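Local coordinates for protein endonuclease III (Geobacillus stearothermophilus, PDB 1ORN) that acts as an iron-sulfur DNA glycosylase of base excision repair, probably removing oxidised pyrimidines from DNA and cutting the strand through a covalent intermediate, at residues R11-E16 with L205-E210; A39-A44 with R91-L96; D113-L118 with N127-V132; T143-V148 with I179-M184. All coordinates share one frame; numbering follows the deposited sequence.

Contact 1: R11-E16 with L205-E210; sequences RYCLDE and LHLCRE. With SF4 (iron/sulfur cluster), chain F.
The end of the [4Fe-4S] cluster loop lies against helix 7-20 here, with H206 and L207 meeting Y12 and C13. The loop carries C208, the last of the four cysteines (C192, C199, C202 and C208) spaced as in the endonuclease III cluster motif. C208 SG binds iron FE4 of the cluster at 2.4 Å. With SG anti to the backbone N (chi1 -176°), the sulfur reaches the cluster and also caps a backbone N of the helix that starts at R209. Beside it, E210 packs its CG against the cluster sulfide S1 at 3.6 Å. Its OE1 is held by a salt bridge to R214.

The contact with helix 7-20 is made by side chains alone. Y12 and H206 approach from opposite directions, at the more exposed end. Their ring planes stand at 89°, with centroids 5.4 Å apart. Y12 CE2 lies in the plane of the H206 ring, at its edge, 3.4 Å from H206 CE1. One face of the imidazole rests on L207 CG, 3.8 Å from the plane and toward the rim.

L207 reaches toward the buried C13. Its CD2 meets Y12 CD2 at 4.1 Å. C13 also touches L152 of helix 143-152, a residue that L207 and C208 share. The thiol of C13 lies by both methyls of the L207 fork: C13 SG is 3.6 Å from L207 CD1 and 3.8 Å from L207 CD2.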
# COMPACT_ATOMS: atom_id res chain seq x y z
N ARG C 11 2.35 17.64 -11.50
CA ARG C 11 2.72 16.74 -12.59
C ARG C 11 4.23 16.75 -12.78
O ARG C 11 4.83 15.75 -13.18
CB ARG C 11 2.02 17.15 -13.89
CG ARG C 11 0.50 17.01 -13.85
CD ARG C 11 -0.13 17.36 -15.19
N TYR C 12 4.85 17.89 -12.47
CA TYR C 12 6.29 18.04 -12.59
C TYR C 12 6.97 17.18 -11.53
O TYR C 12 7.98 16.52 -11.80
CB TYR C 12 6.67 19.51 -12.36
CG TYR C 12 8.16 19.78 -12.39
CD1 TYR C 12 8.81 20.08 -13.59
CD2 TYR C 12 8.91 19.75 -11.23
CE1 TYR C 12 10.18 20.33 -13.62
CE2 TYR C 12 10.28 19.99 -11.24
CZ TYR C 12 10.90 20.28 -12.44
OH TYR C 12 12.26 20.52 -12.45
N CYS C 13 6.40 17.18 -10.33
CA CYS C 13 6.92 16.40 -9.21
C CYS C 13 6.85 14.91 -9.51
O CYS C 13 7.80 14.18 -9.27
CB CYS C 13 6.11 16.68 -7.94
SG CYS C 13 6.42 18.30 -7.21
N LEU C 14 5.72 14.48 -10.05
CA LEU C 14 5.52 13.07 -10.38
C LEU C 14 6.45 12.64 -11.50
O LEU C 14 6.94 11.51 -11.50
CB LEU C 14 4.07 12.83 -10.78
CG LEU C 14 3.07 13.09 -9.65
CD1 LEU C 14 1.65 12.90 -10.16
CD2 LEU C 14 3.36 12.14 -8.49
N ASP C 15 6.70 13.53 -12.45
CA ASP C 15 7.59 13.24 -13.57
C ASP C 15 9.01 13.01 -13.07
O ASP C 15 9.74 12.17 -13.60
CB ASP C 15 7.57 14.38 -14.58
N GLU C 16 9.40 13.75 -12.04
CA GLU C 16 10.74 13.63 -11.47
C GLU C 16 10.88 12.33 -10.68
O GLU C 16 11.91 11.65 -10.77
CB GLU C 16 11.04 14.82 -10.56
CG GLU C 16 12.51 15.00 -10.22
CD GLU C 16 13.37 15.35 -11.43
OE1 GLU C 16 13.06 16.36 -12.11
OE2 GLU C 16 14.35 14.62 -11.70
N LEU C 205 13.32 20.08 -4.19
CA LEU C 205 13.56 21.04 -3.12
C LEU C 205 13.13 22.45 -3.55
O LEU C 205 12.60 23.21 -2.74
CB LEU C 205 15.05 21.06 -2.76
CG LEU C 205 15.50 21.40 -1.33
CD1 LEU C 205 16.94 21.91 -1.39
CD2 LEU C 205 14.60 22.44 -0.69
N HIS C 206 13.34 22.78 -4.82
CA HIS C 206 13.01 24.10 -5.36
C HIS C 206 11.53 24.50 -5.31
O HIS C 206 11.18 25.65 -5.60
CB HIS C 206 13.50 24.24 -6.80
CG HIS C 206 12.69 23.45 -7.79
ND1 HIS C 206 12.89 22.11 -8.00
CD2 HIS C 206 11.68 23.82 -8.61
CE1 HIS C 206 12.04 21.68 -8.92
NE2 HIS C 206 11.29 22.70 -9.30
N LEU C 207 10.66 23.56 -4.97
CA LEU C 207 9.23 23.87 -4.89
C LEU C 207 8.58 23.24 -3.66
O LEU C 207 7.37 23.34 -3.48
CB LEU C 207 8.50 23.41 -6.15
CG LEU C 207 8.59 21.96 -6.66
CD1 LEU C 207 8.15 20.97 -5.59
CD2 LEU C 207 7.71 21.82 -7.90
N CYS C 208 9.39 22.62 -2.80
CA CYS C 208 8.84 21.97 -1.62
C CYS C 208 8.82 22.83 -0.36
O CYS C 208 9.86 23.28 0.13
CB CYS C 208 9.61 20.68 -1.33
SG CYS C 208 8.92 19.75 0.05
N ARG C 209 7.62 23.04 0.18
CA ARG C 209 7.44 23.83 1.39
C ARG C 209 8.11 23.17 2.59
O ARG C 209 8.71 23.85 3.43
CB ARG C 209 5.95 24.01 1.67
N GLU C 210 8.02 21.85 2.66
CA GLU C 210 8.61 21.08 3.75
C GLU C 210 10.14 21.08 3.65
O GLU C 210 10.83 21.27 4.65
CB GLU C 210 8.10 19.64 3.70
CG GLU C 210 8.67 18.74 4.79
CD GLU C 210 8.14 19.08 6.16
OE1 GLU C 210 8.65 18.52 7.15
OE2 GLU C 210 7.21 19.90 6.24
FE1 SF4 F . 12.37 16.45 -1.26
FE2 SF4 F . 10.75 15.32 0.67
FE3 SF4 F . 12.72 17.02 1.30
FE4 SF4 F . 10.51 17.89 -0.01
S1 SF4 F . 10.58 17.11 2.15
S2 SF4 F . 12.60 18.51 -0.32
S3 SF4 F . 10.05 16.09 -1.22
S4 SF4 F . 13.03 15.01 0.44

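Contact 2: A39-A44 with R91-L96; sequences AVVLSA and RNIQKL. With nucleotides of chain B.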
# COMPACT_ATOMS: atom_id res chain seq x y z
N ALA C 39 -0.86 -11.17 2.03
CA ALA C 39 0.34 -10.36 2.24
C ALA C 39 0.04 -8.88 2.50
O ALA C 39 0.65 -8.28 3.39
CB ALA C 39 1.28 -10.51 1.04
N VAL C 40 -0.89 -8.31 1.75
CA VAL C 40 -1.22 -6.90 1.92
C VAL C 40 -1.94 -6.67 3.24
O VAL C 40 -1.71 -5.67 3.91
CB VAL C 40 -2.07 -6.39 0.74
CG1 VAL C 40 -2.42 -4.91 0.93
CG2 VAL C 40 -1.28 -6.54 -0.56
N VAL C 41 -2.78 -7.62 3.64
CA VAL C 41 -3.49 -7.49 4.92
C VAL C 41 -2.44 -7.47 6.04
O VAL C 41 -2.53 -6.66 6.97
CB VAL C 41 -4.46 -8.68 5.16
CG1 VAL C 41 -4.92 -8.72 6.62
CG2 VAL C 41 -5.69 -8.51 4.25
N LEU C 42 -1.45 -8.34 5.94
CA LEU C 42 -0.39 -8.41 6.95
C LEU C 42 0.50 -7.16 6.91
O LEU C 42 1.07 -6.77 7.93
CB LEU C 42 0.48 -9.67 6.72
CG LEU C 42 -0.15 -11.05 6.94
CD1 LEU C 42 0.87 -12.13 6.63
CD2 LEU C 42 -0.63 -11.17 8.39
N SER C 43 0.60 -6.55 5.73
CA SER C 43 1.42 -5.36 5.50
C SER C 43 1.01 -4.09 6.25
O SER C 43 1.82 -3.17 6.40
CB SER C 43 1.45 -5.06 3.99
OG SER C 43 2.18 -3.88 3.70
N ALA C 44 -0.23 -4.03 6.72
CA ALA C 44 -0.68 -2.84 7.43
C ALA C 44 0.17 -2.57 8.67
O ALA C 44 0.24 -3.40 9.57
CB ALA C 44 -2.15 -2.98 7.82
N ARG C 91 -7.31 -13.28 13.41
CA ARG C 91 -8.76 -13.40 13.47
C ARG C 91 -9.39 -12.91 12.17
O ARG C 91 -10.29 -13.56 11.63
CB ARG C 91 -9.32 -12.62 14.66
N ASN C 92 -8.91 -11.78 11.66
CA ASN C 92 -9.44 -11.24 10.40
C ASN C 92 -9.17 -12.19 9.23
O ASN C 92 -10.04 -12.38 8.38
CB ASN C 92 -8.80 -9.87 10.10
CG ASN C 92 -9.38 -8.76 10.96
OD1 ASN C 92 -8.77 -7.69 11.09
ND2 ASN C 92 -10.55 -8.99 11.53
N ILE C 93 -7.99 -12.79 9.19
CA ILE C 93 -7.66 -13.71 8.11
C ILE C 93 -8.60 -14.92 8.10
O ILE C 93 -9.10 -15.31 7.04
CB ILE C 93 -6.18 -14.16 8.20
CG1 ILE C 93 -5.28 -12.98 7.84
CG2 ILE C 93 -5.91 -15.33 7.25
CD1 ILE C 93 -3.80 -13.20 8.14
N GLN C 94 -8.87 -15.51 9.26
CA GLN C 94 -9.78 -16.65 9.28
C GLN C 94 -11.18 -16.24 8.83
O GLN C 94 -11.84 -16.98 8.09
CB GLN C 94 -9.84 -17.28 10.68
CG GLN C 94 -8.51 -17.87 11.14
CD GLN C 94 -8.69 -18.91 12.23
OE1 GLN C 94 -9.46 -18.71 13.17
NE2 GLN C 94 -7.98 -20.03 12.11
N LYS C 95 -11.64 -15.07 9.26
CA LYS C 95 -12.97 -14.59 8.86
C LYS C 95 -13.00 -14.25 7.37
O LYS C 95 -13.99 -14.48 6.68
CB LYS C 95 -13.36 -13.36 9.69
CG LYS C 95 -14.76 -12.83 9.40
N LEU C 96 -11.89 -13.69 6.88
CA LEU C 96 -11.77 -13.32 5.48
C LEU C 96 -11.83 -14.57 4.60
O LEU C 96 -12.52 -14.59 3.57
CB LEU C 96 -10.44 -12.57 5.27
CG LEU C 96 -9.92 -12.15 3.91
CD1 LEU C 96 -8.82 -11.10 4.12
CD2 LEU C 96 -9.38 -13.35 3.14
P DG B 8 0.81 1.55 6.10
OP1 DG B 8 0.59 3.02 6.06
OP2 DG B 8 1.79 0.98 7.07
O5' DG B 8 -0.59 0.83 6.35
C5' DG B 8 -1.80 1.36 5.82
C4' DG B 8 -2.95 0.49 6.25
O4' DG B 8 -2.97 0.39 7.69
C3' DG B 8 -4.36 0.91 5.83
O3' DG B 8 -5.04 -0.30 5.50
C2' DG B 8 -4.91 1.57 7.08
C1' DG B 8 -4.23 0.81 8.21
N9 DG B 8 -3.95 1.60 9.41
C8 DG B 8 -3.60 2.92 9.48
N7 DG B 8 -3.35 3.32 10.70
C5 DG B 8 -3.57 2.19 11.48
C6 DG B 8 -3.45 2.01 12.89
O6 DG B 8 -3.08 2.82 13.75
N1 DG B 8 -3.79 0.71 13.27
C2 DG B 8 -4.18 -0.28 12.40
N2 DG B 8 -4.48 -1.47 12.95
N3 DG B 8 -4.28 -0.13 11.08
C4 DG B 8 -3.96 1.13 10.70
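No ring or other flat group takes part where V41 and L42 meet I93 and L96, so there are no faces or edges to fill. The surface is made of branched aliphatic side chains, all buried. Helix 39-43 runs nearly antiparallel to helix 91-96, at 152°, with the short axes 11.2 Å apart at their closest.

L42 starts off to one side of the contact, yet its end reaches in. CG is anti to the carbonyl carbon (chi1 -67°), and of its two methyls CD2 is the one turned to the partner helix. L42 CD2 meets I93 CD1 at 3.8 Å, the two side chains crossing at about a right angle. V41 points toward the partner helix and uses both branches. V41 CG2 touches L96 CD1 at 4.1 Å, the side chains lying alongside, pointing opposite ways. V41 CG1 is only loosely placed by I93 CG1, at 4.4 Å.

The end of helix 33-43 reaches the DNA: A44 CB is 3.5 Å from the sugar O4' of DG8 of chain B. K89 NZ ties down the same end by hydrogen bonds to L42 O and A44 O. On its other sides the helix packs on helix 48-61 through L42 and on helix 123-134 through V40. Helix 33-43, packed among several other helices in this way, is consistent with the six-helix barrel domain of endonuclease III.

Contact 3: D113-L118 with N127-V132; sequences DELMKL and NVVVSV. With NA (sodium ion), chain E.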
# COMPACT_ATOMS: atom_id res chain seq x y z
N ASP C 113 -14.84 -2.57 -4.08
CA ASP C 113 -15.84 -2.46 -3.03
C ASP C 113 -16.20 -3.81 -2.42
O ASP C 113 -16.57 -3.89 -1.25
CB ASP C 113 -17.10 -1.76 -3.55
CG ASP C 113 -16.93 -0.26 -3.65
OD1 ASP C 113 -15.77 0.22 -3.57
OD2 ASP C 113 -17.94 0.46 -3.82
N GLU C 114 -16.11 -4.88 -3.21
CA GLU C 114 -16.41 -6.20 -2.67
C GLU C 114 -15.26 -6.62 -1.75
O GLU C 114 -15.48 -7.22 -0.71
CB GLU C 114 -16.58 -7.23 -3.78
CG GLU C 114 -17.87 -7.09 -4.59
CD GLU C 114 -19.12 -7.04 -3.72
OE1 GLU C 114 -19.26 -7.88 -2.80
OE2 GLU C 114 -19.97 -6.15 -3.95
N LEU C 115 -14.03 -6.30 -2.14
CA LEU C 115 -12.88 -6.65 -1.31
C LEU C 115 -12.98 -5.98 0.05
O LEU C 115 -12.61 -6.56 1.07
CB LEU C 115 -11.57 -6.24 -1.99
CG LEU C 115 -11.11 -7.09 -3.17
CD1 LEU C 115 -10.00 -6.38 -3.92
CD2 LEU C 115 -10.65 -8.45 -2.67
N MET C 116 -13.46 -4.74 0.07
CA MET C 116 -13.59 -4.00 1.31
C MET C 116 -14.59 -4.60 2.29
O MET C 116 -14.62 -4.24 3.47
CB MET C 116 -13.94 -2.54 1.02
CG MET C 116 -12.76 -1.76 0.48
SD MET C 116 -13.14 -0.08 -0.00
CE MET C 116 -13.78 0.58 1.56
N LYS C 117 -15.41 -5.54 1.82
CA LYS C 117 -16.36 -6.19 2.70
C LYS C 117 -15.67 -7.24 3.57
O LYS C 117 -16.21 -7.70 4.57
CB LYS C 117 -17.49 -6.81 1.89
CG LYS C 117 -18.39 -5.79 1.22
CD LYS C 117 -19.51 -6.46 0.44
CE LYS C 117 -20.40 -5.44 -0.24
NZ LYS C 117 -20.97 -4.48 0.74
N LEU C 118 -14.46 -7.62 3.17
CA LEU C 118 -13.68 -8.60 3.92
C LEU C 118 -13.08 -7.96 5.16
O LEU C 118 -12.64 -6.81 5.13
CB LEU C 118 -12.56 -9.17 3.03
CG LEU C 118 -13.05 -9.85 1.75
CD1 LEU C 118 -11.86 -10.10 0.82
CD2 LEU C 118 -13.75 -11.16 2.09
N ASN C 127 -7.35 -1.39 -2.86
CA ASN C 127 -6.73 -0.74 -4.02
C ASN C 127 -5.44 -1.43 -4.45
O ASN C 127 -5.18 -1.57 -5.65
CB ASN C 127 -6.47 0.74 -3.75
CG ASN C 127 -7.72 1.59 -3.90
OD1 ASN C 127 -8.75 1.12 -4.39
ND2 ASN C 127 -7.65 2.85 -3.49
N VAL C 128 -4.61 -1.84 -3.49
CA VAL C 128 -3.37 -2.52 -3.86
C VAL C 128 -3.70 -3.81 -4.58
O VAL C 128 -3.12 -4.11 -5.63
CB VAL C 128 -2.51 -2.85 -2.62
CG1 VAL C 128 -1.37 -3.79 -3.02
CG2 VAL C 128 -1.96 -1.58 -2.02
N VAL C 129 -4.63 -4.58 -4.03
CA VAL C 129 -5.00 -5.85 -4.63
C VAL C 129 -5.57 -5.72 -6.05
O VAL C 129 -5.10 -6.41 -6.96
CB VAL C 129 -6.00 -6.61 -3.73
CG1 VAL C 129 -6.48 -7.90 -4.42
CG2 VAL C 129 -5.32 -6.96 -2.41
N VAL C 130 -6.55 -4.85 -6.26
CA VAL C 130 -7.11 -4.74 -7.61
C VAL C 130 -6.10 -4.22 -8.62
O VAL C 130 -6.12 -4.61 -9.79
CB VAL C 130 -8.38 -3.84 -7.65
CG1 VAL C 130 -9.43 -4.40 -6.70
CG2 VAL C 130 -8.04 -2.40 -7.30
N SER C 131 -5.20 -3.37 -8.16
CA SER C 131 -4.18 -2.78 -9.02
C SER C 131 -3.08 -3.76 -9.39
O SER C 131 -2.78 -3.96 -10.57
CB SER C 131 -3.55 -1.57 -8.33
OG SER C 131 -2.48 -1.05 -9.11
N VAL C 132 -2.47 -4.37 -8.38
CA VAL C 132 -1.38 -5.30 -8.61
C VAL C 132 -1.82 -6.64 -9.18
O VAL C 132 -1.24 -7.14 -10.14
CB VAL C 132 -0.59 -5.48 -7.30
CG1 VAL C 132 0.61 -6.40 -7.54
CG2 VAL C 132 -0.08 -4.09 -6.95
NA NA E . -13.27 -4.51 5.42
O HOH W 1 -15.20 -5.33 6.43
O HOH W 2 -14.06 -2.15 6.05
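Apolar packing joins the two segments, and one methyl does the work: L115 CD1 points between V129 and V130. It touches V130 CG1 at 3.5 Å, tighter than usual for two carbons, and V129 CG1 at 3.9 Å. L115 and V130 overlap side by side, head to tail, while V129 comes in at a slant. With V130 CG1 anti to its carbonyl carbon (chi1 -58°), that branch is the one set against the leucine. V108, P109 and A126 also touch L115.

Metal coordination is the second kind. M116 O and L118 O each bind the sodium ion at 2.4 Å. Water 1, at 2.3 Å, and water 2, at 2.6 Å, add two more ligands. V121 O and one further atom from outside the segments bring the count to six.

Hydrogen bonds shape the bend. L115 to L118 form a type I turn, closed by L118 N to L115 O at 3.0 Å. The turn brings the carbonyls of M116 and L118 to the same ion. Water 1 also donates a weak bond to K117 O.

Helix 112-115 and helix 123-134, with the hairpin between them that opens with this turn, make up a helix-hairpin-helix motif, a common DNA-binding element. The protein ligands named here are all backbone oxygens. Binding of the ion therefore depends on the backbone path of the hairpin, and probably little on which side chains it carries, while L115 packs the first helix on V129 and V130 of the second.

Contact 4: T143-V148 with I179-M184; sequences THVERV and ITHHRM. With nucleotides of chain B.
M184 lies across helix 143-148 and meets V145 and V148. Its CB sits 4.3 Å from V145 CG2. CG turns to the other side and packs on L14 of helix 7-20. SD then passes V145 CG1. At SD the chain bends (chi3 71°), which swings CE back into the groove between the two valines. There M184 CE meets V145 CG1 and V145 O, both at 3.9 Å, and V148 CG1 at 4.0 Å. M184 and V145 cross at about a right angle, as do the helices themselves, whose axes stand at 82°. H181 adds its ring, with ND1 4.0 Å from V145 CG2.

Helix 143-152 follows the helix-hairpin-helix and the Gly/Pro-rich loop of the HhH-GPD fold. D142, the aspartate of that name, accepts hydrogen bonds from H144 N and V145 N at the start of the helix.

This start also grips DNA. T143 N donates to OP1 of DG8 of chain B at 2.9 Å, and T143 OG1 donates to OP2 of DA6 of chain B. R147 NH1 gives a weak bond to OP1 of the same DA6. R147 NH2 donates to H144 ND1 at 2.9 Å and 155°, lying in the imidazole plane, and also bonds C192 O. An alanine in place of H144 would probably leave R147 NH2 with C192 O but without its in-plane ring acceptor, so that the guanidinium is held less firmly beside the phosphate. H144 CE1 approaches OP1 of DA6 of chain B to 3.3 Å, obliquely to the ring.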
# COMPACT_ATOMS: atom_id res chain seq x y z
N THR C 143 0.98 5.30 4.32
CA THR C 143 1.76 6.30 5.03
C THR C 143 2.70 7.10 4.12
O THR C 143 2.80 8.33 4.25
CB THR C 143 2.58 5.66 6.18
OG1 THR C 143 3.35 6.67 6.84
CG2 THR C 143 3.52 4.57 5.65
N HIS C 144 3.38 6.42 3.20
CA HIS C 144 4.33 7.10 2.30
C HIS C 144 3.64 8.05 1.32
O HIS C 144 4.05 9.21 1.18
CB HIS C 144 5.17 6.08 1.52
CG HIS C 144 6.04 5.22 2.38
ND1 HIS C 144 7.08 5.74 3.14
CD2 HIS C 144 6.03 3.89 2.62
CE1 HIS C 144 7.66 4.76 3.81
NE2 HIS C 144 7.05 3.63 3.51
N VAL C 145 2.60 7.57 0.65
CA VAL C 145 1.89 8.40 -0.31
C VAL C 145 1.32 9.63 0.38
O VAL C 145 1.45 10.74 -0.12
CB VAL C 145 0.76 7.62 -1.00
CG1 VAL C 145 -0.05 8.56 -1.89
CG2 VAL C 145 1.35 6.48 -1.83
N GLU C 146 0.71 9.43 1.55
CA GLU C 146 0.14 10.56 2.28
C GLU C 146 1.20 11.57 2.69
O GLU C 146 1.05 12.78 2.46
CB GLU C 146 -0.60 10.07 3.52
CG GLU C 146 -1.26 11.20 4.30
CD GLU C 146 -1.93 10.75 5.59
OE1 GLU C 146 -2.67 11.57 6.18
OE2 GLU C 146 -1.72 9.59 6.02
N ARG C 147 2.27 11.08 3.31
CA ARG C 147 3.35 11.96 3.75
C ARG C 147 3.97 12.75 2.60
O ARG C 147 4.17 13.96 2.71
CB ARG C 147 4.45 11.14 4.45
CG ARG C 147 5.55 12.02 5.05
CD ARG C 147 6.61 11.19 5.76
NE ARG C 147 7.37 10.35 4.83
CZ ARG C 147 7.25 9.03 4.73
NH1 ARG C 147 6.39 8.37 5.50
NH2 ARG C 147 7.98 8.37 3.84
N VAL C 148 4.28 12.07 1.50
CA VAL C 148 4.87 12.74 0.35
C VAL C 148 3.93 13.79 -0.21
O VAL C 148 4.35 14.90 -0.53
CB VAL C 148 5.23 11.72 -0.75
CG1 VAL C 148 5.59 12.43 -2.05
CG2 VAL C 148 6.40 10.86 -0.29
N ILE C 179 1.32 2.86 -11.69
CA ILE C 179 2.76 3.08 -11.62
C ILE C 179 3.13 4.34 -10.83
O ILE C 179 4.16 4.38 -10.17
CB ILE C 179 3.39 3.16 -13.03
CG1 ILE C 179 4.91 3.15 -12.92
CG2 ILE C 179 2.94 4.43 -13.75
CD1 ILE C 179 5.46 1.93 -12.22
N THR C 180 2.29 5.37 -10.90
CA THR C 180 2.58 6.60 -10.16
C THR C 180 2.53 6.30 -8.67
O THR C 180 3.33 6.82 -7.89
CB THR C 180 1.58 7.71 -10.50
OG1 THR C 180 1.64 7.98 -11.90
CG2 THR C 180 1.93 8.99 -9.74
N HIS C 181 1.57 5.46 -8.28
CA HIS C 181 1.41 5.04 -6.89
C HIS C 181 2.71 4.40 -6.40
O HIS C 181 3.24 4.76 -5.35
CB HIS C 181 0.24 4.05 -6.80
CG HIS C 181 0.28 3.16 -5.59
ND1 HIS C 181 0.03 3.61 -4.32
CD2 HIS C 181 0.57 1.84 -5.47
CE1 HIS C 181 0.15 2.61 -3.46
NE2 HIS C 181 0.48 1.52 -4.14
N HIS C 182 3.23 3.45 -7.17
CA HIS C 182 4.46 2.77 -6.80
C HIS C 182 5.65 3.73 -6.76
O HIS C 182 6.50 3.64 -5.87
CB HIS C 182 4.73 1.62 -7.77
CG HIS C 182 3.79 0.47 -7.58
ND1 HIS C 182 3.03 -0.06 -8.61
CD2 HIS C 182 3.47 -0.25 -6.48
CE1 HIS C 182 2.29 -1.05 -8.15
NE2 HIS C 182 2.53 -1.18 -6.86
N ARG C 183 5.71 4.67 -7.71
CA ARG C 183 6.79 5.64 -7.74
C ARG C 183 6.75 6.53 -6.50
O ARG C 183 7.79 6.87 -5.93
CB ARG C 183 6.71 6.49 -9.01
CG ARG C 183 7.03 5.72 -10.28
CD ARG C 183 6.71 6.55 -11.52
NE ARG C 183 6.99 5.84 -12.76
CZ ARG C 183 6.52 6.21 -13.95
NH1 ARG C 183 5.74 7.28 -14.06
NH2 ARG C 183 6.81 5.50 -15.04
N MET C 184 5.54 6.89 -6.06
CA MET C 184 5.40 7.73 -4.88
C MET C 184 5.82 6.97 -3.62
O MET C 184 6.44 7.54 -2.73
CB MET C 184 3.95 8.22 -4.73
CG MET C 184 3.57 9.32 -5.72
SD MET C 184 1.95 10.06 -5.36
CE MET C 184 2.35 10.97 -3.88
P DA B 6 6.75 5.50 8.06
OP1 DA B 6 7.33 6.06 6.82
OP2 DA B 6 5.43 5.96 8.54
O5' DA B 6 6.73 3.91 7.92
C5' DA B 6 7.92 3.21 7.53
C4' DA B 6 7.71 1.72 7.57
O4' DA B 6 7.55 1.27 8.94
C3' DA B 6 6.49 1.20 6.81
O3' DA B 6 6.84 -0.02 6.16
C2' DA B 6 5.49 0.91 7.91
C1' DA B 6 6.41 0.44 9.03
N9 DA B 6 5.87 0.59 10.39
C8 DA B 6 5.14 1.63 10.90
N7 DA B 6 4.84 1.49 12.17
C5 DA B 6 5.41 0.28 12.51
C6 DA B 6 5.46 -0.44 13.73
N6 DA B 6 4.90 -0.01 14.86
N1 DA B 6 6.10 -1.62 13.73
C2 DA B 6 6.66 -2.05 12.59
N3 DA B 6 6.69 -1.47 11.40
C4 DA B 6 6.04 -0.30 11.42
P DG B 8 0.81 1.55 6.10
OP1 DG B 8 0.59 3.02 6.06
OP2 DG B 8 1.79 0.98 7.07
O5' DG B 8 -0.59 0.83 6.35
C5' DG B 8 -1.80 1.36 5.82
C4' DG B 8 -2.95 0.49 6.25
O4' DG B 8 -2.97 0.39 7.69
C3' DG B 8 -4.36 0.91 5.83
O3' DG B 8 -5.04 -0.30 5.50
C2' DG B 8 -4.91 1.57 7.08
C1' DG B 8 -4.23 0.81 8.21
N9 DG B 8 -3.95 1.60 9.41
C8 DG B 8 -3.60 2.92 9.48
N7 DG B 8 -3.35 3.32 10.70
C5 DG B 8 -3.57 2.19 11.48
C6 DG B 8 -3.45 2.01 12.89
O6 DG B 8 -3.08 2.82 13.75
N1 DG B 8 -3.79 0.71 13.27
C2 DG B 8 -4.18 -0.28 12.40
N2 DG B 8 -4.48 -1.47 12.95
N3 DG B 8 -4.28 -0.13 11.08
C4 DG B 8 -3.96 1.13 10.70

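How the contacts relate
From the N terminus, helix 7-20 comes first. Contact 1 joins it to the cluster loop near the C terminus, closing a loop of 188 residues, and the other three contacts nest inside. Contact 2 closes first, then contact 3, then contact 4; these three lie in series and none cross. Contacts 2 and 3 touch through V40 and V128, within the helical barrel and its hairpin. Contact 3 reaches contact 4 where V132 packs on H182. T180 of contact 4 meets L14 of contact 1, linking helix 177-191 to helix 7-20. Contacts 1 and 2 lie on opposite sides of the chain's centre, with centres 35 Å apart.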